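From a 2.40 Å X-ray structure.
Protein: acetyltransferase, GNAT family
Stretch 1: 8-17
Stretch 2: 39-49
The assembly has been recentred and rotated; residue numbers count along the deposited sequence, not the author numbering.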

# COMPACT_ATOMS: atom_id res chain seq x y z
N THR A 8 1.12 2.30 -14.26
CA THR A 8 2.15 2.02 -15.24
C THR A 8 3.47 2.51 -14.67
O THR A 8 3.50 3.14 -13.60
CB THR A 8 1.88 2.75 -16.60
OG1 THR A 8 1.85 4.18 -16.39
CG2 THR A 8 0.52 2.33 -17.17
N LYS A 9 4.54 2.26 -15.41
CA LYS A 9 5.85 2.63 -15.02
C LYS A 9 5.93 4.15 -14.89
O LYS A 9 6.65 4.63 -14.01
CB LYS A 9 6.86 2.06 -16.03
CG LYS A 9 8.35 2.23 -15.61
CD LYS A 9 9.34 2.00 -16.75
CE LYS A 9 10.62 2.85 -16.50
NZ LYS A 9 11.91 2.16 -16.99
N GLU A 10 5.18 4.90 -15.71
CA GLU A 10 5.17 6.39 -15.63
C GLU A 10 4.37 7.01 -14.47
O GLU A 10 4.47 8.24 -14.19
CB GLU A 10 4.82 7.05 -16.95
CG GLU A 10 4.12 6.20 -17.97
CD GLU A 10 5.06 5.18 -18.65
OE1 GLU A 10 6.27 5.42 -18.70
OE2 GLU A 10 4.58 4.13 -19.12
N ASP A 11 3.66 6.16 -13.73
CA ASP A 11 3.06 6.60 -12.49
C ASP A 11 4.04 6.63 -11.30
O ASP A 11 3.63 6.89 -10.17
CB ASP A 11 1.88 5.71 -12.13
CG ASP A 11 0.75 5.79 -13.16
OD1 ASP A 11 0.36 6.89 -13.64
OD2 ASP A 11 0.25 4.71 -13.49
N GLY A 12 5.33 6.41 -11.56
CA GLY A 12 6.36 6.39 -10.51
C GLY A 12 6.40 7.60 -9.61
O GLY A 12 6.33 7.46 -8.39
N GLN A 13 6.52 8.80 -10.17
CA GLN A 13 6.59 10.01 -9.34
C GLN A 13 5.28 10.19 -8.54
O GLN A 13 5.33 10.55 -7.34
CB GLN A 13 6.88 11.24 -10.21
CG GLN A 13 8.27 11.27 -10.87
CD GLN A 13 9.32 11.74 -9.89
OE1 GLN A 13 9.06 12.66 -9.12
NE2 GLN A 13 10.48 11.08 -9.87
N ALA A 14 4.12 9.91 -9.18
CA ALA A 14 2.85 10.11 -8.48
C ALA A 14 2.69 9.14 -7.30
O ALA A 14 2.27 9.51 -6.24
CB ALA A 14 1.60 10.03 -9.49
N ILE A 15 3.07 7.89 -7.51
CA ILE A 15 3.04 6.88 -6.48
C ILE A 15 4.01 7.28 -5.36
O ILE A 15 3.65 7.23 -4.17
CB ILE A 15 3.48 5.47 -7.06
CG1 ILE A 15 2.49 4.93 -8.06
CG2 ILE A 15 3.72 4.48 -5.93
CD1 ILE A 15 3.08 3.75 -8.88
N ALA A 16 5.22 7.70 -5.75
CA ALA A 16 6.26 8.12 -4.79
C ALA A 16 5.81 9.28 -3.89
O ALA A 16 6.06 9.27 -2.67
CB ALA A 16 7.59 8.45 -5.55
N ARG A 17 5.06 10.24 -4.45
CA ARG A 17 4.56 11.39 -3.68
C ARG A 17 3.54 10.95 -2.64
O ARG A 17 3.52 11.46 -1.49
CB ARG A 17 3.95 12.45 -4.60
CG ARG A 17 5.01 13.20 -5.32
CD ARG A 17 4.57 14.22 -6.45
NE ARG A 17 5.70 14.19 -7.41
CZ ARG A 17 6.88 14.83 -7.26
NH1 ARG A 17 7.13 15.65 -6.23
NH2 ARG A 17 7.83 14.66 -8.17
N MET A 39 14.13 11.58 -1.56
CA MET A 39 13.29 10.45 -1.18
C MET A 39 12.26 10.10 -2.29
O MET A 39 12.08 8.94 -2.59
CB MET A 39 12.63 10.59 0.21
CG MET A 39 12.04 9.22 0.75
SD MET A 39 13.23 7.86 1.23
CE MET A 39 13.98 8.81 2.45
N ILE A 40 11.66 11.11 -2.91
CA ILE A 40 10.70 10.90 -3.99
C ILE A 40 11.39 10.22 -5.16
O ILE A 40 10.87 9.20 -5.65
CB ILE A 40 9.95 12.22 -4.33
CG1 ILE A 40 9.02 12.58 -3.16
CG2 ILE A 40 9.20 12.13 -5.66
CD1 ILE A 40 8.25 13.89 -3.30
N ASP A 41 12.58 10.68 -5.55
CA ASP A 41 13.35 10.03 -6.62
C ASP A 41 13.71 8.55 -6.36
O ASP A 41 13.67 7.71 -7.25
CB ASP A 41 14.62 10.85 -6.95
CG ASP A 41 14.30 12.17 -7.77
OD1 ASP A 41 13.55 13.04 -7.29
OD2 ASP A 41 14.80 12.35 -8.90
N LEU A 42 14.04 8.24 -5.11
CA LEU A 42 14.45 6.91 -4.71
C LEU A 42 13.22 5.98 -4.77
O LEU A 42 13.28 4.94 -5.39
CB LEU A 42 15.00 6.98 -3.26
CG LEU A 42 16.38 7.65 -3.06
CD1 LEU A 42 16.72 7.89 -1.53
CD2 LEU A 42 17.53 6.90 -3.76
N LEU A 43 12.14 6.37 -4.10
CA LEU A 43 10.85 5.70 -4.20
C LEU A 43 10.44 5.45 -5.64
O LEU A 43 10.12 4.30 -5.98
CB LEU A 43 9.78 6.53 -3.46
CG LEU A 43 9.97 6.58 -1.94
CD1 LEU A 43 9.07 7.67 -1.23
CD2 LEU A 43 9.76 5.12 -1.32
N ALA A 44 10.51 6.50 -6.50
CA ALA A 44 10.06 6.37 -7.94
C ALA A 44 10.86 5.37 -8.66
O ALA A 44 10.32 4.53 -9.42
CB ALA A 44 10.12 7.67 -8.68
N GLU A 45 12.16 5.40 -8.43
CA GLU A 45 13.01 4.38 -9.01
C GLU A 45 12.64 2.97 -8.51
O GLU A 45 12.65 2.05 -9.29
CB GLU A 45 14.50 4.71 -8.75
CG GLU A 45 15.48 3.75 -9.43
CD GLU A 45 16.97 4.12 -9.22
OE1 GLU A 45 17.82 3.21 -9.45
OE2 GLU A 45 17.25 5.32 -8.82
N ALA A 46 12.30 2.79 -7.23
CA ALA A 46 11.98 1.41 -6.72
C ALA A 46 10.62 0.84 -7.33
O ALA A 46 10.42 -0.36 -7.53
CB ALA A 46 11.96 1.40 -5.17
N THR A 47 9.70 1.76 -7.56
CA THR A 47 8.43 1.60 -8.30
C THR A 47 8.52 0.80 -9.62
O THR A 47 7.56 0.10 -10.01
CB THR A 47 7.91 3.03 -8.49
OG1 THR A 47 6.94 3.31 -7.48
CG2 THR A 47 7.46 3.32 -9.80
N ALA A 48 9.68 0.88 -10.28
CA ALA A 48 9.91 0.22 -11.55
C ALA A 48 10.18 -1.26 -11.36
O ALA A 48 10.04 -2.00 -12.30
CB ALA A 48 11.04 0.90 -12.34
N TYR A 49 10.51 -1.72 -10.15
CA TYR A 49 10.71 -3.17 -9.87
C TYR A 49 9.39 -3.91 -9.68
O TYR A 49 8.59 -3.54 -8.83
CB TYR A 49 11.51 -3.35 -8.58
CG TYR A 49 12.96 -2.87 -8.66
CD1 TYR A 49 13.27 -1.52 -8.75
CD2 TYR A 49 14.03 -3.80 -8.62
CE1 TYR A 49 14.58 -1.08 -8.84
CE2 TYR A 49 15.40 -3.37 -8.68
CZ TYR A 49 15.64 -2.03 -8.79
OH TYR A 49 16.92 -1.58 -8.86
O HOH W 1 11.41 14.21 -7.32

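The most unusual feature of this contact is how near the backbones come at G12: its CA lies 4.5 Å from the CA of A44 and 3.3 Å from T47 CG2. G12 has no side chain, and a CB built in ideal geometry would point toward the second stretch, 3.2 Å from T47 CG2, so the threonine methyl packs against the space such an atom would fill. The carbonyl side is close as well, with G12 O 3.8 Å from A44 CB.

Helix 12-17 crosses the helix through 39-47 at 122° between their N-to-C directions, with the axes 8.0 Å apart at closest approach. Small residues suit that spacing. One turn on from G12, A16 turns its CB toward the partner helix, where it lies 3.6 Å from L43 CB, 4.1 Å from A44 CB and 4.0 Å from I40 CG2. The same A16 CB reaches the backbone, 3.4 Å from I40 O. That oxygen already accepts the helical hydrogen bond from A44 N at 2.9 Å, so the methyl packs against an intact turn. I15 adds a buried contact, its CG2 3.8 Å from T47 OG1, a hydroxyl hydrogen-bonded elsewhere in the structure.

No direct hydrogen bond joins the stretches; the packing is mainly van der Waals. Toward the solvent, Q13 and R17 start with CA-to-CB bonds pointing away, yet their ends come nearer. Q13 NE2 approaches A44 CB at 3.6 Å, while I40 CG2 lies over one face of the R17 guanidinium and I40 CD1 sits 3.6 Å from R17 NH1. A water lies between polar ends, 2.4 Å from D41 OD1 and, by a weak bond, 3.3 Å from Q13 OE1.

Before the helix, T8 N donates to D11 OD2 at 2.7 Å and 167°, bracing the turn that leads into G12.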